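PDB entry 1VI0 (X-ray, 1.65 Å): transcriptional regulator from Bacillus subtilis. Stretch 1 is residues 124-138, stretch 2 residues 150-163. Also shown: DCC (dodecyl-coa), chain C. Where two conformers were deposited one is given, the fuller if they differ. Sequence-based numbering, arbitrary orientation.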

# COMPACT_ATOMS: atom_id res chain seq x y z
N ILE A 124 -0.32 14.13 5.83
CA ILE A 124 -0.48 13.75 7.23
C ILE A 124 0.44 12.57 7.59
O ILE A 124 0.90 12.42 8.73
CB ILE A 124 -1.94 13.42 7.55
CG1 ILE A 124 -2.80 14.73 7.51
CG2 ILE A 124 -2.15 12.73 8.88
CD1 ILE A 124 -4.28 14.36 7.39
N LEU A 125 0.78 11.76 6.61
CA LEU A 125 1.70 10.62 6.84
C LEU A 125 3.10 11.05 7.16
O LEU A 125 3.91 10.40 7.85
CB LEU A 125 1.63 9.76 5.58
CG LEU A 125 2.36 8.42 5.62
CD1 LEU A 125 1.73 7.58 6.72
CD2 LEU A 125 2.22 7.74 4.25
N LYS A 126 3.48 12.23 6.58
CA LYS A 126 4.80 12.78 6.77
C LYS A 126 5.30 12.79 8.20
O LYS A 126 6.48 12.43 8.35
CB LYS A 126 4.94 14.18 6.12
CG LYS A 126 4.78 14.08 4.60
CD LYS A 126 5.21 15.32 3.84
CE LYS A 126 4.47 15.47 2.53
NZ LYS A 126 5.33 15.54 1.33
N GLY A 127 4.49 13.09 9.19
CA GLY A 127 4.91 13.11 10.60
C GLY A 127 5.43 11.74 11.02
O GLY A 127 6.43 11.62 11.71
N TYR A 128 4.70 10.70 10.64
CA TYR A 128 5.17 9.33 10.99
C TYR A 128 6.43 8.99 10.23
O TYR A 128 7.35 8.39 10.84
CB TYR A 128 4.00 8.42 10.69
CG TYR A 128 4.10 6.97 11.00
CD1 TYR A 128 4.60 6.51 12.24
CD2 TYR A 128 3.64 6.05 10.12
CE1 TYR A 128 4.64 5.15 12.50
CE2 TYR A 128 3.67 4.69 10.37
CZ TYR A 128 4.15 4.26 11.56
OH TYR A 128 4.28 2.91 11.79
N LEU A 129 6.49 9.20 8.94
CA LEU A 129 7.70 8.90 8.17
C LEU A 129 8.91 9.63 8.76
O LEU A 129 10.02 9.12 8.76
CB LEU A 129 7.49 9.20 6.71
CG LEU A 129 6.26 8.50 6.09
CD1 LEU A 129 6.13 8.91 4.62
CD2 LEU A 129 6.38 6.99 6.20
N ASN A 130 8.68 10.87 9.22
CA ASN A 130 9.74 11.66 9.86
C ASN A 130 10.30 10.88 11.10
O ASN A 130 11.48 10.93 11.29
CB ASN A 130 9.25 13.00 10.35
CG ASN A 130 9.08 14.06 9.30
OD1 ASN A 130 8.37 15.07 9.55
ND2 ASN A 130 9.66 13.88 8.14
N ILE A 131 9.40 10.25 11.85
CA ILE A 131 9.85 9.46 13.03
C ILE A 131 10.74 8.33 12.59
O ILE A 131 11.86 8.15 13.17
CB ILE A 131 8.64 8.97 13.84
CG1 ILE A 131 8.01 10.15 14.57
CG2 ILE A 131 9.08 7.89 14.83
CD1 ILE A 131 6.69 9.78 15.22
N LEU A 132 10.41 7.60 11.52
CA LEU A 132 11.22 6.55 10.94
C LEU A 132 12.55 7.02 10.45
O LEU A 132 13.64 6.53 10.81
CB LEU A 132 10.53 5.76 9.79
CG LEU A 132 9.19 5.12 10.16
CD1 LEU A 132 8.55 4.47 8.92
CD2 LEU A 132 9.37 4.07 11.24
N ASP A 133 12.55 8.29 9.86
CA ASP A 133 13.81 8.82 9.35
C ASP A 133 14.77 9.16 10.52
O ASP A 133 15.98 8.84 10.37
CB ASP A 133 13.54 10.14 8.60
CG ASP A 133 12.99 9.92 7.22
OD1 ASP A 133 12.58 8.79 6.86
OD2 ASP A 133 12.94 10.89 6.41
N GLY A 134 14.27 9.71 11.56
CA GLY A 134 15.07 10.09 12.77
C GLY A 134 15.60 8.80 13.42
O GLY A 134 16.71 8.72 13.93
N ILE A 135 14.76 7.77 13.56
CA ILE A 135 15.31 6.49 14.11
C ILE A 135 16.50 6.02 13.32
O ILE A 135 17.56 5.65 13.80
CB ILE A 135 14.19 5.42 14.15
CG1 ILE A 135 13.11 5.77 15.15
CG2 ILE A 135 14.84 4.06 14.40
CD1 ILE A 135 11.83 4.93 14.98
N LEU A 136 16.43 6.04 11.98
CA LEU A 136 17.47 5.60 11.07
C LEU A 136 18.73 6.49 11.20
O LEU A 136 19.82 5.99 11.25
CB LEU A 136 16.94 5.62 9.64
CG LEU A 136 15.89 4.51 9.33
CD1 LEU A 136 15.22 4.71 7.98
CD2 LEU A 136 16.61 3.17 9.46
N THR A 137 18.51 7.82 11.17
CA THR A 137 19.70 8.73 11.21
C THR A 137 20.40 8.70 12.57
O THR A 137 21.62 8.80 12.61
CB THR A 137 19.38 10.15 10.75
OG1 THR A 137 18.36 10.73 11.53
CG2 THR A 137 19.00 10.12 9.26
N GLU A 138 19.62 8.50 13.60
CA GLU A 138 20.26 8.33 14.95
C GLU A 138 21.08 7.05 14.89
O GLU A 138 22.19 6.95 15.38
CB GLU A 138 19.14 8.15 15.97
CG GLU A 138 18.45 9.41 16.40
CD GLU A 138 17.20 9.17 17.20
OE1 GLU A 138 16.96 8.00 17.59
OE2 GLU A 138 16.43 10.13 17.43
N ASP A 150 20.23 3.78 2.32
CA ASP A 150 19.55 5.00 1.92
C ASP A 150 18.35 5.23 2.82
O ASP A 150 17.40 4.39 2.84
CB ASP A 150 19.10 4.96 0.46
CG ASP A 150 18.50 6.28 0.03
OD1 ASP A 150 17.26 6.45 0.06
OD2 ASP A 150 19.28 7.24 -0.26
N VAL A 151 18.30 6.30 3.56
CA VAL A 151 17.24 6.61 4.49
C VAL A 151 15.86 6.60 3.85
O VAL A 151 14.93 6.02 4.43
CB VAL A 151 17.53 7.88 5.28
CG1 VAL A 151 16.33 8.27 6.14
CG2 VAL A 151 18.76 7.71 6.17
N ARG A 152 15.59 7.40 2.83
CA ARG A 152 14.26 7.36 2.18
C ARG A 152 13.88 5.94 1.79
O ARG A 152 12.74 5.52 2.09
CB ARG A 152 14.30 8.25 0.91
CG ARG A 152 14.33 9.75 1.39
CD ARG A 152 14.48 10.68 0.19
NE ARG A 152 15.68 10.43 -0.59
CZ ARG A 152 16.12 11.16 -1.61
NH1 ARG A 152 15.44 12.23 -2.03
NH2 ARG A 152 17.24 10.83 -2.25
N LEU A 153 14.73 5.18 1.14
CA LEU A 153 14.37 3.80 0.74
C LEU A 153 14.12 2.93 1.98
O LEU A 153 13.15 2.14 1.93
CB LEU A 153 15.36 3.18 -0.17
CG LEU A 153 15.46 3.60 -1.63
CD1 LEU A 153 16.64 2.83 -2.24
CD2 LEU A 153 14.15 3.21 -2.34
N ALA A 154 15.00 3.02 3.00
CA ALA A 154 14.78 2.21 4.21
C ALA A 154 13.43 2.58 4.87
O ALA A 154 12.73 1.73 5.41
CB ALA A 154 15.92 2.32 5.18
N ARG A 155 13.14 3.90 4.95
CA ARG A 155 11.82 4.31 5.45
C ARG A 155 10.64 3.68 4.67
O ARG A 155 9.62 3.32 5.24
CB ARG A 155 11.70 5.83 5.33
CG ARG A 155 10.31 6.36 5.66
CD ARG A 155 9.95 7.43 4.59
NE ARG A 155 10.98 8.51 4.68
CZ ARG A 155 11.09 9.45 3.75
NH1 ARG A 155 10.27 9.46 2.70
NH2 ARG A 155 12.00 10.40 3.87
N GLN A 156 10.78 3.65 3.35
CA GLN A 156 9.72 3.08 2.47
C GLN A 156 9.64 1.59 2.75
O GLN A 156 8.51 1.04 2.76
CB GLN A 156 10.13 3.45 1.04
CG GLN A 156 9.80 4.96 0.87
CD GLN A 156 10.54 5.57 -0.32
OE1 GLN A 156 10.87 4.95 -1.33
NE2 GLN A 156 10.65 6.91 -0.26
N MSE A 157 10.76 0.94 2.90
CA MSE A 157 10.73 -0.52 3.25
C MSE A 157 10.05 -0.69 4.58
O MSE A 157 9.13 -1.60 4.72
CB MSE A 157 12.13 -1.10 3.25
CG MSE A 157 12.23 -2.55 3.60
SE MSE A 157 13.80 -3.60 3.66
CE MSE A 157 14.81 -2.83 5.09
N ILE A 158 10.40 0.05 5.61
CA ILE A 158 9.83 -0.15 6.94
C ILE A 158 8.35 0.08 6.96
O ILE A 158 7.51 -0.73 7.35
CB ILE A 158 10.53 0.73 8.02
CG1 ILE A 158 11.99 0.27 8.10
CG2 ILE A 158 9.80 0.66 9.32
CD1 ILE A 158 12.85 1.21 8.92
N PHE A 159 7.96 1.27 6.43
CA PHE A 159 6.54 1.57 6.40
C PHE A 159 5.77 0.65 5.45
O PHE A 159 4.73 0.15 5.92
CB PHE A 159 6.32 3.05 6.01
CG PHE A 159 4.88 3.39 5.92
CD1 PHE A 159 4.09 3.55 7.03
CD2 PHE A 159 4.27 3.42 4.64
CE1 PHE A 159 2.74 3.85 6.92
CE2 PHE A 159 2.93 3.71 4.54
CZ PHE A 159 2.16 3.89 5.67
N GLY A 160 6.33 0.29 4.30
CA GLY A 160 5.54 -0.58 3.35
C GLY A 160 5.39 -1.99 3.96
O GLY A 160 4.30 -2.56 3.76
N THR A 161 6.39 -2.47 4.66
CA THR A 161 6.34 -3.82 5.29
C THR A 161 5.30 -3.81 6.41
O THR A 161 4.37 -4.62 6.43
CB THR A 161 7.73 -4.18 5.83
OG1 THR A 161 8.62 -4.37 4.71
CG2 THR A 161 7.70 -5.43 6.70
N ILE A 162 5.29 -2.80 7.28
CA ILE A 162 4.33 -2.66 8.33
C ILE A 162 2.90 -2.61 7.80
O ILE A 162 1.95 -3.38 8.07
CB ILE A 162 4.61 -1.44 9.22
CG1 ILE A 162 5.97 -1.57 9.95
CG2 ILE A 162 3.50 -1.31 10.26
CD1 ILE A 162 6.40 -0.28 10.69
N ASP A 163 2.75 -1.70 6.78
CA ASP A 163 1.50 -1.43 6.18
C ASP A 163 0.94 -2.62 5.39
O ASP A 163 -0.27 -2.96 5.62
CB ASP A 163 1.63 -0.23 5.21
CG ASP A 163 0.30 0.20 4.65
OD1 ASP A 163 -0.62 0.54 5.47
OD2 ASP A 163 0.17 0.37 3.40
C2 DCC C . 15.00 8.85 -4.55
C4 DCC C . 13.18 9.80 -3.65
C5 DCC C . 12.80 8.66 -2.99
C6 DCC C . 13.64 7.54 -3.21
C8 DCC C . 11.37 10.12 -2.48
C10 DCC C . -2.06 5.70 11.87
C11 DCC C . -3.38 5.66 12.67
C12 DCC C . -4.33 6.80 12.34
N9 DCC C . 12.24 10.75 -3.34
N7 DCC C . 11.65 8.86 -2.27
N3 DCC C . 14.27 9.97 -4.43
N1 DCC C . 14.76 7.66 -3.95
N6 DCC C . 13.36 6.36 -2.66
C1' DCC C . 12.31 12.20 -3.74
C2' DCC C . 10.94 12.83 -4.08
O2' DCC C . 10.82 12.77 -5.53
C3' DCC C . 11.19 14.32 -3.69
O3' DCC C . 12.12 14.89 -4.67
C4' DCC C . 12.01 14.10 -2.35
O4' DCC C . 12.70 12.86 -2.52
C5' DCC C . 11.10 14.15 -1.14
O5' DCC C . 9.93 13.29 -1.25
P1 DCC C . 9.47 12.31 -0.09
O11 DCC C . 8.26 11.63 -0.52
O12 DCC C . 10.70 11.45 0.35
O6 DCC C . 9.23 13.23 1.14
P2 DCC C . 8.00 14.12 1.05
O21 DCC C . 7.79 14.63 2.45
O22 DCC C . 8.16 15.07 -0.07
O7 DCC C . 6.69 13.22 0.72
CPA DCC C . 6.02 12.55 1.87
CPB DCC C . 4.80 11.73 1.35
CP8 DCC C . 5.20 10.94 0.09
CP7 DCC C . 3.73 12.74 0.97
CP9 DCC C . 4.18 10.89 2.41
OP3 DCC C . 6.36 10.21 0.29
CP6 DCC C . 4.09 10.05 -0.43
OP2 DCC C . 3.05 10.54 -0.84
NP2 DCC C . 4.39 8.78 -0.40
CP5 DCC C . 3.37 7.74 -0.85
CP4 DCC C . 2.73 7.22 0.49
CP3 DCC C . 1.52 6.32 0.18
OP1 DCC C . 0.56 6.78 -0.45
NP1 DCC C . 1.61 5.10 0.59
CP2 DCC C . 0.59 4.04 0.39
CP1 DCC C . 0.12 3.75 1.79
S DCC C . -0.32 5.16 2.83
P3 DCC C . 12.07 16.35 -5.36
O31 DCC C . 10.67 16.67 -5.64
O32 DCC C . 12.66 17.33 -4.44
O33 DCC C . 12.91 16.14 -6.58
CA1 DCC C . -2.03 5.44 2.32
CA2 DCC C . -2.85 6.26 3.37
OA1 DCC C . -2.49 4.97 1.30
CA3 DCC C . -3.35 5.39 4.53
CA4 DCC C . -2.96 5.75 5.92
CA5 DCC C . -1.89 4.87 6.53
CA6 DCC C . -2.06 4.60 8.01
CA7 DCC C . -1.07 5.27 8.92
CA8 DCC C . -0.62 4.56 10.15
CA9 DCC C . -1.67 4.35 11.24

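Residues 124-138 lie within one longer helix, and residues 151-163 begin another, with Asp 150 at its N-cap: Asp 150 OD1 accepts from Leu 153 N at 3.0 Å. The two axes approach to 9.4 Å, and their N-to-C directions differ by 120°, so the helices cross obliquely and run more against each other than along. They come nearest at Leu 132 and Arg 155, whose CA atoms are 6.0 Å apart, and 661 Å² is buried, both sides summed. On the first helix, Leu 125, Tyr 128, Leu 129, Leu 132 and Leu 136 point toward the partner, at the spacing of three or four residues that keeps them on one face. Val 151, Ala 154, Arg 155, Ile 158, Phe 159 and Ile 162 answer from the second. The facing leucines, Phe 159 and Arg 155 are buried, whereas Asp 133, Thr 137 and Val 151 are partly exposed.

Phe 159, with chi1 in t, is a knob among Leu 125, Tyr 128, Leu 129 and Leu 132. Phe 159 CZ lies 3.9 Å from Leu 125 CD1, Phe 159 CG 3.9 Å from Leu 129 CD2 and Phe 159 CB 3.9 Å from Leu 132 CD1; a large, flat apolar side chain suits this pocket of three leucines and a tyrosine. The Tyr 128 ring meets it rim to rim, planes at 82°, with Tyr 128 CE2 3.6 Å from Phe 159 CD1. Tyr 128 OH also lies 4.0 Å from Ile 162 CD1, while its polar need is met elsewhere in the structure.

Leu 132 spans the middle, its CD2 3.9 Å from Ile 158 CG2. Toward the start of the second helix, Leu 136 CD1 packs 3.7 Å from Ala 154 CB; the short alanine lets the leucine methyl come close to the backbone, 3.8 Å from Arg 155 N. Thr 137 CG2 closes this end against Val 151 CG2 at 3.9 Å.

The polar element is a salt bridge. The CA-to-CB bond of Asp 133 points sideways, but its carboxylate comes nearer the partner and takes two hydrogen bonds from Arg 155: NE to Asp 133 OD1 at 2.7 Å, nearly straight at 171°, and NH2 to Asp 133 OD2 at 2.8 Å. The carboxylate thus meets the guanidinium edge-on, pairing charges between largely apolar surfaces. The aliphatic part of the arginine is used as well: Arg 155 CD lies 3.7 Å from Leu 129 CB. Arg 155 NH1 bonds DCC O12 at 3.1 Å, so one guanidinium joins the interhelical bridge to the dodecyl-CoA.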